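Local coordinates for protein GH5 (Bacteroidetes bacterium AC2a, PDB 4YHE) that probably hydrolyses beta-1,4-glucosidic linkages in cellulose as a family 5 endoglucanase built on a beta/alpha barrel, at residues 45-50 with 58-63. Numbering follows the deposited sequence.
Sequences QTFNGL and VRIPVT
Phe-47 and Leu-50, one helical turn apart, close on a single methyl of Val-58, CG2, where an outer helix of the beta/alpha (TIM) barrel packs on the second barrel strand. Helix 44-53 lies between strands 16-20 and 57-60 in the chain, making it the helix of the first beta-alpha-beta crossover. Leu-50 CD1 lies 3.9 Å from that methyl, while Phe-47 offers the edge of its ring, with CE1 4.1 Å from Val-58 CG2 and the methyl near the ring plane. Both side chains cross that of Val-58 at about a right angle. A chi1 of 58° puts Val-58 CG1 between the backbone N and the carbonyl carbon and leaves CG2 anti to the N, where both helix residues meet it. The flat Phe-47 ring also reaches Ile-60, whose CD1 is 4.3 Å from CE1.

Branched aliphatics suit positions 58 and 60, which point toward the helix, so that their side chains fill part of the layer between barrel and helices. The segments run roughly antiparallel, at 147°, with axes 11.3 Å apart; the reach comes mainly from the Phe-47 ring and the Leu-50 branch, which meet the shorter Val-58. Around this apolar core, Met-90 and Ala-91 of helix 78-93 touch the Phe-47 ring, and Val-98 of the next strand lies against both Val-58 and Ile-60.

Arg-59, between Val-58 and Ile-60, follows the strand's alternation into the barrel interior, where salt bridges to Glu-160 and Glu-295 pair its buried charge. Thr-46 bonds through OG1 to Thr-43 N and His-348 O, while its carbonyl O takes the helical bond from Leu-50 N at 3.2 Å.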
loop_
_atom_site.group_PDB
_atom_site.type_symbol
_atom_site.label_atom_id
_atom_site.label_comp_id
_atom_site.label_asym_id
_atom_site.label_seq_id
_atom_site.Cartn_x
_atom_site.Cartn_y
_atom_site.Cartn_z
ATOM N N GLN A 45 12.809 -12.401 13.298
ATOM C CA GLN A 45 12.318 -11.712 14.480
ATOM C C GLN A 45 11.447 -10.499 14.087
ATOM O O GLN A 45 10.486 -10.163 14.780
ATOM C CB GLN A 45 13.492 -11.292 15.382
ATOM C CG GLN A 45 14.214 -12.454 16.101
ATOM C CD GLN A 45 14.872 -13.479 15.162
ATOM O OE1 GLN A 45 15.769 -13.157 14.331
ATOM N NE2 GLN A 45 14.426 -14.740 15.282
ATOM N N THR A 46 11.784 -9.836 12.976
ATOM C CA THR A 46 10.941 -8.771 12.465
ATOM C C THR A 46 9.504 -9.247 12.289
ATOM O O THR A 46 8.571 -8.659 12.854
ATOM C CB THR A 46 11.427 -8.240 11.099
ATOM O OG1 THR A 46 12.819 -7.905 11.180
ATOM C CG2 THR A 46 10.633 -7.013 10.694
ATOM N N PHE A 47 9.334 -10.326 11.538
ATOM C CA PHE A 47 8.013 -10.828 11.195
ATOM C C PHE A 47 7.315 -11.453 12.399
ATOM O O PHE A 47 6.097 -11.322 12.541
ATOM C CB PHE A 47 8.114 -11.793 10.031
ATOM C CG PHE A 47 8.661 -11.140 8.795
ATOM C CD1 PHE A 47 7.838 -10.375 7.990
ATOM C CD2 PHE A 47 9.992 -11.250 8.476
ATOM C CE1 PHE A 47 8.341 -9.738 6.870
ATOM C CE2 PHE A 47 10.510 -10.609 7.362
ATOM C CZ PHE A 47 9.684 -9.863 6.556
ATOM N N ASN A 48 8.083 -12.074 13.281
ATOM C CA ASN A 48 7.515 -12.563 14.553
ATOM C C ASN A 48 6.912 -11.413 15.383
ATOM O O ASN A 48 5.823 -11.530 15.974
ATOM C CB ASN A 48 8.616 -13.283 15.371
ATOM C CG ASN A 48 9.073 -14.601 14.735
ATOM O OD1 ASN A 48 8.495 -15.100 13.773
ATOM N ND2 ASN A 48 10.105 -15.189 15.315
ATOM N N GLY A 49 7.627 -10.293 15.412
ATOM C CA GLY A 49 7.178 -9.092 16.099
ATOM C C GLY A 49 5.852 -8.607 15.563
ATOM O O GLY A 49 4.960 -8.260 16.334
ATOM N N LEU A 50 5.715 -8.604 14.236
ATOM C CA LEU A 50 4.484 -8.156 13.614
ATOM C C LEU A 50 3.294 -9.054 14.031
ATOM O O LEU A 50 2.255 -8.553 14.411
ATOM C CB LEU A 50 4.605 -8.160 12.101
ATOM C CG LEU A 50 5.759 -7.298 11.549
ATOM C CD1 LEU A 50 5.713 -7.368 10.037
ATOM C CD2 LEU A 50 5.643 -5.871 12.028
ATOM N N VAL A 58 1.414 -8.335 5.847
ATOM C CA VAL A 58 2.606 -7.534 5.699
ATOM C C VAL A 58 2.802 -7.257 4.229
ATOM O O VAL A 58 2.661 -8.141 3.388
ATOM C CB VAL A 58 3.858 -8.201 6.339
ATOM C CG1 VAL A 58 4.125 -9.591 5.739
ATOM C CG2 VAL A 58 5.098 -7.324 6.139
ATOM N N ARG A 59 3.111 -6.010 3.903
ATOM C CA ARG A 59 3.443 -5.673 2.536
ATOM C C ARG A 59 4.956 -5.432 2.475
ATOM O O ARG A 59 5.537 -4.706 3.303
ATOM C CB ARG A 59 2.647 -4.460 2.075
ATOM C CG ARG A 59 2.940 -3.908 0.680
ATOM C CD ARG A 59 1.821 -2.899 0.374
ATOM N NE ARG A 59 1.862 -2.171 -0.894
ATOM C CZ ARG A 59 2.448 -0.990 -1.108
ATOM N NH1 ARG A 59 3.155 -0.389 -0.170
ATOM N NH2 ARG A 59 2.336 -0.407 -2.308
ATOM N N ILE A 60 5.580 -6.052 1.480
ATOM C CA ILE A 60 7.013 -5.980 1.264
ATOM C C ILE A 60 7.199 -5.298 -0.087
ATOM O O ILE A 60 7.207 -5.963 -1.110
ATOM C CB ILE A 60 7.648 -7.363 1.282
ATOM C CG1 ILE A 60 7.459 -8.009 2.666
ATOM C CG2 ILE A 60 9.138 -7.296 1.015
ATOM C CD1 ILE A 60 7.664 -9.510 2.662
ATOM N N PRO A 61 7.226 -3.972 -0.097
ATOM C CA PRO A 61 7.394 -3.295 -1.420
ATOM C C PRO A 61 8.798 -3.612 -1.933
ATOM O O PRO A 61 9.749 -3.652 -1.133
ATOM C CB PRO A 61 7.263 -1.808 -1.071
ATOM C CG PRO A 61 7.485 -1.704 0.411
ATOM C CD PRO A 61 7.168 -3.028 1.023
ATOM N N VAL A 62 8.953 -3.831 -3.248
ATOM C CA VAL A 62 10.252 -4.168 -3.775
ATOM C C VAL A 62 10.504 -3.295 -4.986
ATOM O O VAL A 62 9.664 -3.241 -5.866
ATOM C CB VAL A 62 10.305 -5.633 -4.221
ATOM C CG1 VAL A 62 11.668 -5.922 -4.840
ATOM C CG2 VAL A 62 9.995 -6.574 -3.048
ATOM N N THR A 63 11.656 -2.646 -5.015
ATOM C CA THR A 63 12.066 -1.870 -6.202
ATOM C C THR A 63 13.021 -2.781 -6.961
ATOM O O THR A 63 13.956 -3.319 -6.355
ATOM C CB THR A 63 12.759 -0.589 -5.786
ATOM O OG1 THR A 63 11.827 0.310 -5.163
ATOM C CG2 THR A 63 13.412 0.121 -7.018
#